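Local coordinates for K Homology domain-containing protein (Aeropyrum pernix, PDB 1TUA) that is of unknown function in detail but, as a protein with two KH-type modules, probably binds RNA, at residues P4-K9 and K62-V67; K26-R31 and K78-L83; R121-M126 and M148-A153; I154-E159 and H163-R168. All coordinates share one frame; numbering follows the deposited sequence.

Interaction 1 of 4, residues P4-K9 and K62-V67; sequences PRIYVK and KAAEVV
I6 and V8 of strand 6-9 meet A64 and V67 of helix 57-72 in the first of the protein's two KH folds. The order strand, two helices, two strands and a long last helix is that of a type I KH fold. This contact is where the last helix lies over the first strand of the three-stranded sheet. Strand and helix run almost parallel, 7° apart, with axes 9.0 Å from each other. V8 is level with A64, and their CA atoms are 6.8 Å apart.

A64 is met by two strand side chains. I6 CG2 comes to 3.7 Å from A64 CB, and V8 CG2 to 4.0 Å from the same CB. I6 CD1 also lies beside this methyl, at 4.2 Å from A64 CB. V8 is the branch point of the contact. Its CG1 is anti to the backbone N (chi1 -178°), which sends CG1 toward V67 and leaves CG2 for A64. V67 also has CG1 anti to its N (chi1 170°). The two valines approach at a slant, and V8 CG1 lies 3.6 Å from V67 CG1.

All of this is apolar packing, and no hydrogen bond crosses it. Along its edge the strand is bonded to strand 45-50: I6 pairs with V48 and V8 with V46 through backbone hydrogen bonds. I6 also touches L60 and M61, one turn earlier on the helix. V8 CG2 also lies 4.1 Å from the carbonyl oxygen A64 O.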
loop_
_atom_site.group_PDB
_atom_site.type_symbol
_atom_site.label_atom_id
_atom_site.label_comp_id
_atom_site.label_asym_id
_atom_site.label_seq_id
_atom_site.Cartn_x
_atom_site.Cartn_y
_atom_site.Cartn_z
ATOM N N PRO A 4 19.347 14.487 0.148
ATOM C CA PRO A 4 18.036 14.032 0.616
ATOM C C PRO A 4 18.219 12.622 1.164
ATOM O O PRO A 4 18.931 11.804 0.578
ATOM C CB PRO A 4 17.182 14.044 -0.650
ATOM C CG PRO A 4 17.845 15.104 -1.509
ATOM C CD PRO A 4 19.312 14.828 -1.286
ATOM N N ARG A 5 17.609 12.354 2.308
ATOM C CA ARG A 5 17.690 11.040 2.924
ATOM C C ARG A 5 16.331 10.759 3.527
ATOM O O ARG A 5 15.796 11.584 4.266
ATOM C CB ARG A 5 18.744 11.007 4.039
ATOM C CG ARG A 5 20.167 11.181 3.572
ATOM C CD ARG A 5 21.151 10.910 4.713
ATOM N NE ARG A 5 22.537 10.941 4.250
ATOM C CZ ARG A 5 23.256 12.049 4.098
ATOM N NH1 ARG A 5 22.728 13.237 4.381
ATOM N NH2 ARG A 5 24.502 11.970 3.648
ATOM N N ILE A 6 15.766 9.606 3.193
ATOM C CA ILE A 6 14.476 9.231 3.744
ATOM C C ILE A 6 14.668 7.999 4.623
ATOM O O ILE A 6 15.068 6.932 4.148
ATOM C CB ILE A 6 13.445 8.931 2.630
ATOM C CG1 ILE A 6 13.237 10.187 1.774
ATOM C CG2 ILE A 6 12.120 8.479 3.246
ATOM C CD1 ILE A 6 12.168 10.050 0.699
ATOM N N TYR A 7 14.411 8.168 5.914
ATOM C CA TYR A 7 14.528 7.082 6.874
ATOM C C TYR A 7 13.196 6.354 6.936
ATOM O O TYR A 7 12.143 6.973 7.096
ATOM C CB TYR A 7 14.875 7.640 8.256
ATOM C CG TYR A 7 16.283 8.163 8.354
ATOM C CD1 TYR A 7 17.260 7.452 9.049
ATOM C CD2 TYR A 7 16.648 9.358 7.736
ATOM C CE1 TYR A 7 18.571 7.919 9.129
ATOM C CE2 TYR A 7 17.962 9.835 7.807
ATOM C CZ TYR A 7 18.916 9.106 8.507
ATOM O OH TYR A 7 20.213 9.560 8.585
ATOM N N VAL A 8 13.239 5.039 6.799
ATOM C CA VAL A 8 12.024 4.244 6.850
ATOM C C VAL A 8 12.153 3.183 7.940
ATOM O O VAL A 8 13.009 2.298 7.858
ATOM C CB VAL A 8 11.764 3.541 5.497
ATOM C CG1 VAL A 8 10.464 2.747 5.559
ATOM C CG2 VAL A 8 11.718 4.568 4.384
ATOM N N LYS A 9 11.313 3.286 8.967
ATOM C CA LYS A 9 11.337 2.310 10.049
ATOM C C LYS A 9 10.661 1.058 9.516
ATOM O O LYS A 9 9.564 1.128 8.971
ATOM C CB LYS A 9 10.571 2.831 11.266
ATOM C CG LYS A 9 10.571 1.870 12.458
ATOM C CD LYS A 9 11.981 1.659 13.013
ATOM C CE LYS A 9 12.011 0.564 14.072
ATOM N NZ LYS A 9 11.565 -0.745 13.516
ATOM N N LYS A 62 9.427 7.157 -4.171
ATOM C CA LYS A 62 8.814 5.871 -4.513
ATOM C C LYS A 62 9.648 4.700 -3.997
ATOM O O LYS A 62 9.105 3.674 -3.600
ATOM C CB LYS A 62 8.600 5.760 -6.024
ATOM C CG LYS A 62 7.464 6.639 -6.531
ATOM C CD LYS A 62 7.187 6.412 -8.013
ATOM C CE LYS A 62 5.896 7.104 -8.445
ATOM N NZ LYS A 62 4.687 6.499 -7.809
ATOM N N ALA A 63 10.971 4.848 -4.004
ATOM C CA ALA A 63 11.846 3.800 -3.487
ATOM C C ALA A 63 11.488 3.586 -2.010
ATOM O O ALA A 63 11.383 2.447 -1.537
ATOM C CB ALA A 63 13.315 4.223 -3.616
ATOM N N ALA A 64 11.298 4.690 -1.290
ATOM C CA ALA A 64 10.952 4.632 0.131
ATOM C C ALA A 64 9.551 4.053 0.335
ATOM O O ALA A 64 9.294 3.369 1.329
ATOM C CB ALA A 64 11.037 6.023 0.744
ATOM N N GLU A 65 8.643 4.318 -0.602
ATOM C CA GLU A 65 7.283 3.793 -0.482
ATOM C C GLU A 65 7.284 2.283 -0.670
ATOM O O GLU A 65 6.537 1.575 -0.004
ATOM C CB GLU A 65 6.350 4.455 -1.496
ATOM C CG GLU A 65 6.053 5.906 -1.170
ATOM C CD GLU A 65 5.295 6.066 0.137
ATOM O OE1 GLU A 65 4.066 5.852 0.153
ATOM O OE2 GLU A 65 5.930 6.398 1.160
ATOM N N VAL A 66 8.129 1.786 -1.565
ATOM C CA VAL A 66 8.210 0.344 -1.776
ATOM C C VAL A 66 8.657 -0.321 -0.473
ATOM O O VAL A 66 8.087 -1.328 -0.047
ATOM C CB VAL A 66 9.205 -0.005 -2.897
ATOM C CG1 VAL A 66 9.446 -1.508 -2.934
ATOM C CG2 VAL A 66 8.662 0.481 -4.230
ATOM N N VAL A 67 9.677 0.247 0.163
ATOM C CA VAL A 67 10.169 -0.296 1.430
ATOM C C VAL A 67 9.061 -0.291 2.485
ATOM O O VAL A 67 8.872 -1.269 3.208
ATOM C CB VAL A 67 11.366 0.521 1.957
ATOM C CG1 VAL A 67 11.697 0.095 3.390
ATOM C CG2 VAL A 67 12.577 0.312 1.043
#

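Interaction 2 of 4, residues K26-R31 and K78-L83; sequences KAEIMR and KAFRLL
F80 reaches E28 and I29 of helix 24-33, a helix of the first KH fold. F80 belongs to the 3-10 turn 80-83 that follows helix 76-79. The first shell is the F80 ring. I29 CG1 lies at its edge, in the ring plane, 3.6 Å from F80 CE1. E28 meets the ring through aliphatic carbon, with E28 CG 4.1 Å from F80 CZ at an oblique angle. The E28 chain lies nearly perpendicular to F80, and the carboxylate and ring planes are 71° apart.

The next shell places these groups. E28 leaves its backbone with CG anti to N (chi1 -172°) and then bends at chi2, turning its carboxylate toward R31. The two form a salt bridge within the helix, though the hydrogen bond in it is weak and its very short length makes its detail doubtful. I29 is buried and also packs on V66 and I37, so it joins F80 to the rest of the KH core. L83 continues the same side of the turn onto V66, R32 and T33. On another side, R81 bonds Q87 and the backbone O of D128. The turn itself is closed by L83 N, which donates to F80 O at 2.9 Å.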
loop_
_atom_site.group_PDB
_atom_site.type_symbol
_atom_site.label_atom_id
_atom_site.label_comp_id
_atom_site.label_asym_id
_atom_site.label_seq_id
_atom_site.Cartn_x
_atom_site.Cartn_y
_atom_site.Cartn_z
ATOM N N LYS A 26 16.433 -5.283 -2.045
ATOM C CA LYS A 26 16.885 -3.898 -1.962
ATOM C C LYS A 26 17.725 -3.567 -3.196
ATOM O O LYS A 26 17.706 -2.435 -3.675
ATOM C CB LYS A 26 17.685 -3.634 -0.681
ATOM C CG LYS A 26 19.062 -4.226 -0.646
ATOM C CD LYS A 26 19.883 -3.598 0.469
ATOM C CE LYS A 26 21.324 -4.058 0.390
ATOM N NZ LYS A 26 22.201 -3.290 1.311
ATOM N N ALA A 27 18.450 -4.554 -3.718
ATOM C CA ALA A 27 19.270 -4.340 -4.913
ATOM C C ALA A 27 18.393 -3.959 -6.101
ATOM O O ALA A 27 18.743 -3.069 -6.871
ATOM C CB ALA A 27 20.062 -5.589 -5.247
ATOM N N GLU A 28 17.261 -4.643 -6.250
ATOM C CA GLU A 28 16.341 -4.368 -7.347
ATOM C C GLU A 28 15.697 -2.992 -7.175
ATOM O O GLU A 28 15.509 -2.264 -8.155
ATOM C CB GLU A 28 15.262 -5.454 -7.415
ATOM C CG GLU A 28 14.355 -5.384 -8.638
ATOM C CD GLU A 28 15.126 -5.365 -9.953
ATOM O OE1 GLU A 28 16.278 -5.855 -9.996
ATOM O OE2 GLU A 28 14.571 -4.868 -10.957
ATOM N N ILE A 29 15.360 -2.622 -5.939
ATOM C CA ILE A 29 14.758 -1.307 -5.718
ATOM C C ILE A 29 15.777 -0.237 -6.108
ATOM O O ILE A 29 15.445 0.735 -6.792
ATOM C CB ILE A 29 14.357 -1.092 -4.245
ATOM C CG1 ILE A 29 13.315 -2.128 -3.832
ATOM C CG2 ILE A 29 13.776 0.312 -4.070
ATOM C CD1 ILE A 29 12.978 -2.095 -2.353
ATOM N N MET A 30 17.023 -0.432 -5.680
ATOM C CA MET A 30 18.099 0.502 -5.991
ATOM C C MET A 30 18.295 0.609 -7.505
ATOM O O MET A 30 18.401 1.702 -8.057
ATOM C CB MET A 30 19.415 0.040 -5.337
ATOM C CG MET A 30 19.498 0.241 -3.816
ATOM S SD MET A 30 21.065 -0.372 -3.074
ATOM C CE MET A 30 20.516 -1.796 -2.367
ATOM N N ARG A 31 18.337 -0.541 -8.166
ATOM C CA ARG A 31 18.544 -0.617 -9.608
ATOM C C ARG A 31 17.509 0.140 -10.431
ATOM O O ARG A 31 17.853 0.851 -11.373
ATOM C CB ARG A 31 18.557 -2.088 -10.026
ATOM C CG ARG A 31 18.825 -2.341 -11.487
ATOM C CD ARG A 31 19.087 -3.823 -11.712
ATOM N NE ARG A 31 20.147 -4.307 -10.827
ATOM C CZ ARG A 31 19.958 -5.150 -9.812
ATOM N NH1 ARG A 31 18.744 -5.616 -9.548
ATOM N NH2 ARG A 31 20.985 -5.524 -9.058
ATOM N N LYS A 78 4.470 -7.325 -5.226
ATOM C CA LYS A 78 3.303 -6.449 -5.254
ATOM C C LYS A 78 3.709 -5.017 -4.917
ATOM O O LYS A 78 3.222 -4.064 -5.527
ATOM C CB LYS A 78 2.239 -6.939 -4.274
ATOM C CG LYS A 78 1.504 -8.180 -4.750
ATOM C CD LYS A 78 0.546 -8.693 -3.689
ATOM C CE LYS A 78 -0.354 -9.807 -4.216
ATOM N NZ LYS A 78 -1.281 -9.307 -5.259
ATOM N N ALA A 79 4.613 -4.868 -3.952
ATOM C CA ALA A 79 5.082 -3.543 -3.539
ATOM C C ALA A 79 5.727 -2.755 -4.686
ATOM O O ALA A 79 5.623 -1.531 -4.728
ATOM C CB ALA A 79 6.072 -3.677 -2.380
ATOM N N PHE A 80 6.392 -3.448 -5.608
ATOM C CA PHE A 80 7.046 -2.784 -6.740
ATOM C C PHE A 80 6.076 -1.970 -7.592
ATOM O O PHE A 80 6.485 -1.103 -8.365
ATOM C CB PHE A 80 7.766 -3.800 -7.634
ATOM C CG PHE A 80 8.972 -4.431 -6.995
ATOM C CD1 PHE A 80 9.772 -3.712 -6.113
ATOM C CD2 PHE A 80 9.336 -5.740 -7.313
ATOM C CE1 PHE A 80 10.925 -4.281 -5.554
ATOM C CE2 PHE A 80 10.487 -6.319 -6.760
ATOM C CZ PHE A 80 11.282 -5.584 -5.879
ATOM N N ARG A 81 4.785 -2.252 -7.446
ATOM C CA ARG A 81 3.768 -1.519 -8.192
ATOM C C ARG A 81 3.853 -0.032 -7.865
ATOM O O ARG A 81 3.487 0.814 -8.678
ATOM C CB ARG A 81 2.374 -2.052 -7.841
ATOM C CG ARG A 81 1.220 -1.255 -8.447
ATOM C CD ARG A 81 -0.107 -1.953 -8.206
ATOM N NE ARG A 81 -1.236 -1.139 -8.647
ATOM C CZ ARG A 81 -2.484 -1.589 -8.752
ATOM N NH1 ARG A 81 -2.760 -2.850 -8.449
ATOM N NH2 ARG A 81 -3.452 -0.776 -9.157
ATOM N N LEU A 82 4.347 0.280 -6.672
ATOM C CA LEU A 82 4.477 1.662 -6.230
ATOM C C LEU A 82 5.516 2.453 -7.018
ATOM O O LEU A 82 5.600 3.675 -6.884
ATOM C CB LEU A 82 4.787 1.702 -4.727
ATOM C CG LEU A 82 3.567 1.351 -3.857
ATOM C CD1 LEU A 82 3.996 1.010 -2.441
ATOM C CD2 LEU A 82 2.591 2.514 -3.860
ATOM N N LEU A 83 6.298 1.757 -7.838
ATOM C CA LEU A 83 7.304 2.413 -8.666
ATOM C C LEU A 83 6.631 2.948 -9.922
ATOM O O LEU A 83 7.202 3.755 -10.650
ATOM C CB LEU A 83 8.410 1.429 -9.069
ATOM C CG LEU A 83 9.361 0.953 -7.967
ATOM C CD1 LEU A 83 10.456 0.106 -8.591
ATOM C CD2 LEU A 83 9.973 2.153 -7.242
#

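Interaction 3 of 4, residues R121-M126 and M148-A153; sequences RTIEEM and MAAKQA
I123 packs against A150 and A153, joining helix 118-127 to helix 144-158 inside the second KH fold. Apart from the short extra helix 95-98, this module repeats the type I order of strand, two helices, two strands and a last helix. The packed part is one isoleucine against two alanines. All three residues are buried. The small alanines let the backbones come close: I123 CA and A150 CA are only 6.3 Å apart. I123 CG2, anti to the backbone N, reaches A150 CB at 4.0 Å and lies just as near A150 CA. The CG1 branch runs along helix 144-158 toward A153. With chi1 at -63° and chi2 extended, I123 CD1 arrives 4.0 Å from A153 CB. I123 also touches I154 and L157 of the same helix.

The solvent side of helix 118-127 is polar and looser. R121 and E125 are exposed there and take no part. E124 and K151 point away from this contact and are held elsewhere. E124 forms a salt bridge with R120 and accepts the backbone N-H of I131, while K151 packs on V90 and V92 of the sheet. At the end of the turn, I123 O is bonded by T127 OG1.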
loop_
_atom_site.group_PDB
_atom_site.type_symbol
_atom_site.label_atom_id
_atom_site.label_comp_id
_atom_site.label_asym_id
_atom_site.label_seq_id
_atom_site.Cartn_x
_atom_site.Cartn_y
_atom_site.Cartn_z
ATOM N N ARG A 121 -10.925 -9.734 -1.747
ATOM C CA ARG A 121 -10.801 -9.873 -3.197
ATOM C C ARG A 121 -11.831 -9.046 -3.964
ATOM O O ARG A 121 -11.518 -8.466 -5.013
ATOM C CB ARG A 121 -10.907 -11.344 -3.609
ATOM C CG ARG A 121 -9.754 -12.190 -3.119
ATOM C CD ARG A 121 -9.805 -13.603 -3.694
ATOM N NE ARG A 121 -8.652 -14.400 -3.271
ATOM C CZ ARG A 121 -8.417 -14.768 -2.013
ATOM N NH1 ARG A 121 -9.261 -14.413 -1.052
ATOM N NH2 ARG A 121 -7.338 -15.484 -1.712
ATOM N N THR A 122 -13.058 -8.992 -3.450
ATOM C CA THR A 122 -14.110 -8.219 -4.104
ATOM C C THR A 122 -13.730 -6.743 -4.166
ATOM O O THR A 122 -13.878 -6.097 -5.198
ATOM C CB THR A 122 -15.452 -8.353 -3.362
ATOM O OG1 THR A 122 -15.890 -9.714 -3.431
ATOM C CG2 THR A 122 -16.511 -7.443 -3.989
ATOM N N ILE A 123 -13.238 -6.209 -3.056
ATOM C CA ILE A 123 -12.837 -4.813 -3.038
ATOM C C ILE A 123 -11.666 -4.595 -4.007
ATOM O O ILE A 123 -11.660 -3.620 -4.755
ATOM C CB ILE A 123 -12.462 -4.364 -1.606
ATOM C CG1 ILE A 123 -13.705 -4.469 -0.707
ATOM C CG2 ILE A 123 -11.941 -2.922 -1.621
ATOM C CD1 ILE A 123 -13.462 -4.160 0.761
ATOM N N GLU A 124 -10.689 -5.502 -4.012
ATOM C CA GLU A 124 -9.547 -5.379 -4.930
ATOM C C GLU A 124 -9.990 -5.372 -6.397
ATOM O O GLU A 124 -9.511 -4.565 -7.201
ATOM C CB GLU A 124 -8.562 -6.534 -4.748
ATOM C CG GLU A 124 -7.774 -6.538 -3.461
ATOM C CD GLU A 124 -6.729 -7.647 -3.438
ATOM O OE1 GLU A 124 -7.061 -8.792 -3.809
ATOM O OE2 GLU A 124 -5.576 -7.384 -3.049
ATOM N N GLU A 125 -10.899 -6.280 -6.744
ATOM C CA GLU A 125 -11.382 -6.385 -8.120
ATOM C C GLU A 125 -12.199 -5.172 -8.542
ATOM O O GLU A 125 -12.083 -4.707 -9.675
ATOM C CB GLU A 125 -12.234 -7.643 -8.296
ATOM C CG GLU A 125 -11.530 -8.929 -7.922
ATOM C CD GLU A 125 -12.408 -10.154 -8.113
ATOM O OE1 GLU A 125 -13.567 -10.145 -7.640
ATOM O OE2 GLU A 125 -11.933 -11.130 -8.730
ATOM N N MET A 126 -13.030 -4.669 -7.631
ATOM C CA MET A 126 -13.872 -3.518 -7.930
ATOM C C MET A 126 -13.068 -2.230 -8.095
ATOM O O MET A 126 -13.415 -1.379 -8.910
ATOM C CB MET A 126 -14.921 -3.330 -6.826
ATOM C CG MET A 126 -15.961 -4.453 -6.741
ATOM S SD MET A 126 -17.340 -4.102 -5.596
ATOM C CE MET A 126 -17.898 -2.655 -6.256
ATOM N N MET A 148 -8.392 5.479 -2.647
ATOM C CA MET A 148 -9.255 6.141 -1.678
ATOM C C MET A 148 -10.624 5.453 -1.620
ATOM O O MET A 148 -11.247 5.390 -0.555
ATOM C CB MET A 148 -9.405 7.633 -2.009
ATOM C CG MET A 148 -8.125 8.462 -1.766
ATOM S SD MET A 148 -7.376 8.223 -0.106
ATOM C CE MET A 148 -8.616 8.973 0.914
ATOM N N ALA A 149 -11.083 4.922 -2.754
ATOM C CA ALA A 149 -12.366 4.213 -2.788
ATOM C C ALA A 149 -12.250 2.941 -1.946
ATOM O O ALA A 149 -13.129 2.629 -1.139
ATOM C CB ALA A 149 -12.736 3.862 -4.225
ATOM N N ALA A 150 -11.153 2.210 -2.136
ATOM C CA ALA A 150 -10.905 0.980 -1.390
ATOM C C ALA A 150 -10.777 1.273 0.110
ATOM O O ALA A 150 -11.279 0.526 0.951
ATOM C CB ALA A 150 -9.627 0.316 -1.905
ATOM N N LYS A 151 -10.093 2.365 0.437
ATOM C CA LYS A 151 -9.890 2.762 1.825
ATOM C C LYS A 151 -11.239 2.942 2.509
ATOM O O LYS A 151 -11.463 2.460 3.623
ATOM C CB LYS A 151 -9.105 4.074 1.875
ATOM C CG LYS A 151 -8.886 4.647 3.268
ATOM C CD LYS A 151 -8.237 6.025 3.175
ATOM C CE LYS A 151 -7.967 6.626 4.549
ATOM N NZ LYS A 151 -6.804 5.991 5.236
ATOM N N GLN A 152 -12.138 3.646 1.829
ATOM C CA GLN A 152 -13.464 3.898 2.362
ATOM C C GLN A 152 -14.215 2.580 2.585
ATOM O O GLN A 152 -14.810 2.374 3.647
ATOM C CB GLN A 152 -14.227 4.815 1.399
ATOM C CG GLN A 152 -15.644 5.134 1.817
ATOM C CD GLN A 152 -16.314 6.108 0.867
ATOM O OE1 GLN A 152 -16.153 6.021 -0.353
ATOM N NE2 GLN A 152 -17.083 7.035 1.421
ATOM N N ALA A 153 -14.178 1.685 1.597
ATOM C CA ALA A 153 -14.853 0.394 1.719
ATOM C C ALA A 153 -14.307 -0.388 2.918
ATOM O O ALA A 153 -15.071 -0.988 3.683
ATOM C CB ALA A 153 -14.680 -0.412 0.440
#

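Interaction 4 of 4, residues I154-E159 and H163-R168; sequences IEMLAE and HSTVYR
V166 is wedged against L157 and M156, at the hairpin of helices 144-158 and 163-188. The helices run antiparallel, 161° between their axes and 9.7 Å apart. The main interaction is apolar packing. L157 CD2 and V166 CG2 are 3.5 Å apart, a close fit for two methyls. L157 meets V166 crosswise. M156 instead runs antiparallel alongside V166, with M156 CB 3.7 Å from V166 CG2. A bend at chi3 (74°) brings M156 CE back to V166 CA at 4.1 Å. The same CE lies 4.2 Å from T165 CG2, where the contact ends.

Aromatic contact comes second. L157 CD2 also lies obliquely against the H163 imidazole, so this methyl serves both partners. No hydrogen bond crosses between the two segments. Within 163-168, Y167 N donates to H163 O, which also lies over one face of the Y167 ring.

The pair packs against the helices of the second KH module. L157 and I154 pack on I112 of helix 102-113, and A158 meets I108. H163 and Y167 lean on A119 of helix 118-127. H163 also touches R111 of helix 102-113. The long C-terminal helix is thus joined to three helices of the module.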
loop_
_atom_site.group_PDB
_atom_site.type_symbol
_atom_site.label_atom_id
_atom_site.label_comp_id
_atom_site.label_asym_id
_atom_site.label_seq_id
_atom_site.Cartn_x
_atom_site.Cartn_y
_atom_site.Cartn_z
ATOM N N ILE A 154 -12.983 -0.381 3.079
ATOM C CA ILE A 154 -12.348 -1.071 4.198
ATOM C C ILE A 154 -12.806 -0.453 5.520
ATOM O O ILE A 154 -13.131 -1.168 6.466
ATOM C CB ILE A 154 -10.809 -0.981 4.123
ATOM C CG1 ILE A 154 -10.299 -1.720 2.880
ATOM C CG2 ILE A 154 -10.196 -1.562 5.396
ATOM C CD1 ILE A 154 -10.566 -3.204 2.902
ATOM N N GLU A 155 -12.830 0.874 5.589
ATOM C CA GLU A 155 -13.270 1.537 6.808
ATOM C C GLU A 155 -14.727 1.173 7.124
ATOM O O GLU A 155 -15.070 0.905 8.281
ATOM C CB GLU A 155 -13.114 3.052 6.670
ATOM C CG GLU A 155 -11.664 3.496 6.562
ATOM C CD GLU A 155 -11.517 4.983 6.275
ATOM O OE1 GLU A 155 -12.242 5.500 5.393
ATOM O OE2 GLU A 155 -10.669 5.632 6.921
ATOM N N MET A 156 -15.578 1.156 6.098
ATOM C CA MET A 156 -16.991 0.808 6.281
ATOM C C MET A 156 -17.143 -0.607 6.851
ATOM O O MET A 156 -17.997 -0.847 7.704
ATOM C CB MET A 156 -17.753 0.918 4.955
ATOM C CG MET A 156 -18.044 2.351 4.501
ATOM S SD MET A 156 -18.728 2.433 2.825
ATOM C CE MET A 156 -20.371 1.871 3.067
ATOM N N LEU A 157 -16.318 -1.542 6.386
ATOM C CA LEU A 157 -16.390 -2.910 6.891
ATOM C C LEU A 157 -15.884 -2.969 8.326
ATOM O O LEU A 157 -16.428 -3.705 9.147
ATOM C CB LEU A 157 -15.566 -3.868 6.020
ATOM C CG LEU A 157 -16.100 -4.190 4.623
ATOM C CD1 LEU A 157 -15.159 -5.167 3.929
ATOM C CD2 LEU A 157 -17.490 -4.786 4.730
ATOM N N ALA A 158 -14.846 -2.189 8.627
ATOM C CA ALA A 158 -14.275 -2.166 9.972
ATOM C C ALA A 158 -15.264 -1.561 10.955
ATOM O O ALA A 158 -15.109 -1.694 12.169
ATOM C CB ALA A 158 -12.974 -1.366 9.985
ATOM N N GLU A 159 -16.283 -0.894 10.422
ATOM C CA GLU A 159 -17.293 -0.271 11.259
ATOM C C GLU A 159 -18.562 -1.117 11.386
ATOM O O GLU A 159 -19.506 -0.727 12.069
ATOM C CB GLU A 159 -17.597 1.126 10.720
ATOM C CG GLU A 159 -16.337 1.977 10.657
ATOM C CD GLU A 159 -16.579 3.381 10.160
ATOM O OE1 GLU A 159 -17.065 3.542 9.017
ATOM O OE2 GLU A 159 -16.274 4.328 10.920
ATOM N N HIS A 163 -21.766 -6.435 3.974
ATOM C CA HIS A 163 -20.899 -6.507 2.803
ATOM C C HIS A 163 -21.616 -5.950 1.572
ATOM O O HIS A 163 -21.043 -5.184 0.801
ATOM C CB HIS A 163 -20.474 -7.958 2.551
ATOM C CG HIS A 163 -19.472 -8.469 3.539
ATOM N ND1 HIS A 163 -18.136 -8.135 3.485
ATOM C CD2 HIS A 163 -19.618 -9.258 4.628
ATOM C CE1 HIS A 163 -17.503 -8.695 4.498
ATOM N NE2 HIS A 163 -18.379 -9.381 5.209
ATOM N N SER A 164 -22.879 -6.332 1.397
ATOM C CA SER A 164 -23.669 -5.876 0.250
ATOM C C SER A 164 -23.767 -4.357 0.231
ATOM O O SER A 164 -23.733 -3.739 -0.835
ATOM C CB SER A 164 -25.073 -6.488 0.298
ATOM O OG SER A 164 -25.711 -6.163 1.515
ATOM N N THR A 165 -23.898 -3.770 1.419
ATOM C CA THR A 165 -23.975 -2.318 1.576
ATOM C C THR A 165 -22.688 -1.694 1.043
ATOM O O THR A 165 -22.716 -0.777 0.226
ATOM C CB THR A 165 -24.121 -1.936 3.060
ATOM O OG1 THR A 165 -25.452 -2.232 3.494
ATOM C CG2 THR A 165 -23.828 -0.457 3.277
ATOM N N VAL A 166 -21.558 -2.205 1.518
ATOM C CA VAL A 166 -20.258 -1.710 1.097
ATOM C C VAL A 166 -20.051 -1.874 -0.412
ATOM O O VAL A 166 -19.614 -0.944 -1.085
ATOM C CB VAL A 166 -19.123 -2.435 1.873
ATOM C CG1 VAL A 166 -17.757 -1.997 1.351
ATOM C CG2 VAL A 166 -19.233 -2.119 3.356
ATOM N N TYR A 167 -20.378 -3.046 -0.946
ATOM C CA TYR A 167 -20.206 -3.288 -2.373
ATOM C C TYR A 167 -21.092 -2.382 -3.220
ATOM O O TYR A 167 -20.661 -1.871 -4.251
ATOM C CB TYR A 167 -20.499 -4.748 -2.723
ATOM C CG TYR A 167 -19.674 -5.762 -1.961
ATOM C CD1 TYR A 167 -18.353 -5.490 -1.581
ATOM C CD2 TYR A 167 -20.210 -7.001 -1.624
ATOM C CE1 TYR A 167 -17.591 -6.436 -0.875
ATOM C CE2 TYR A 167 -19.463 -7.950 -0.925
ATOM C CZ TYR A 167 -18.159 -7.664 -0.553
ATOM O OH TYR A 167 -17.444 -8.607 0.148
ATOM N N ARG A 168 -22.332 -2.184 -2.793
ATOM C CA ARG A 168 -23.241 -1.330 -3.548
ATOM C C ARG A 168 -22.690 0.102 -3.584
ATOM O O ARG A 168 -22.716 0.766 -4.621
ATOM C CB ARG A 168 -24.624 -1.341 -2.899
ATOM C CG ARG A 168 -25.764 -1.402 -3.895
ATOM C CD ARG A 168 -27.097 -1.111 -3.214
ATOM N NE ARG A 168 -27.352 -1.986 -2.067
ATOM C CZ ARG A 168 -27.530 -3.302 -2.149
ATOM N NH1 ARG A 168 -27.479 -3.910 -3.330
ATOM N NH2 ARG A 168 -27.770 -4.009 -1.049
#

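How the interactions relate
The contacts form two groups, one in each KH module. Interactions 1 and 2 have centres 11 Å apart and meet through helix 57-72. There V66 CG1 packs on I29 CD1 at 3.6 Å, and K62 NZ probably bonds L82 O at 3.1 Å. Interactions 3 and 4 share helix 144-158, with centres 9 Å apart. A153 CB and V166 CG1 are 3.6 Å apart, and T122 CG2 packs on Y167 CE1. The groups lie on opposite sides of the chain's centre. Interactions 2 and 3 come nearest across it, about 5 Å between nearest atoms, without touching. All four are structural packing, and none involves a bound ligand.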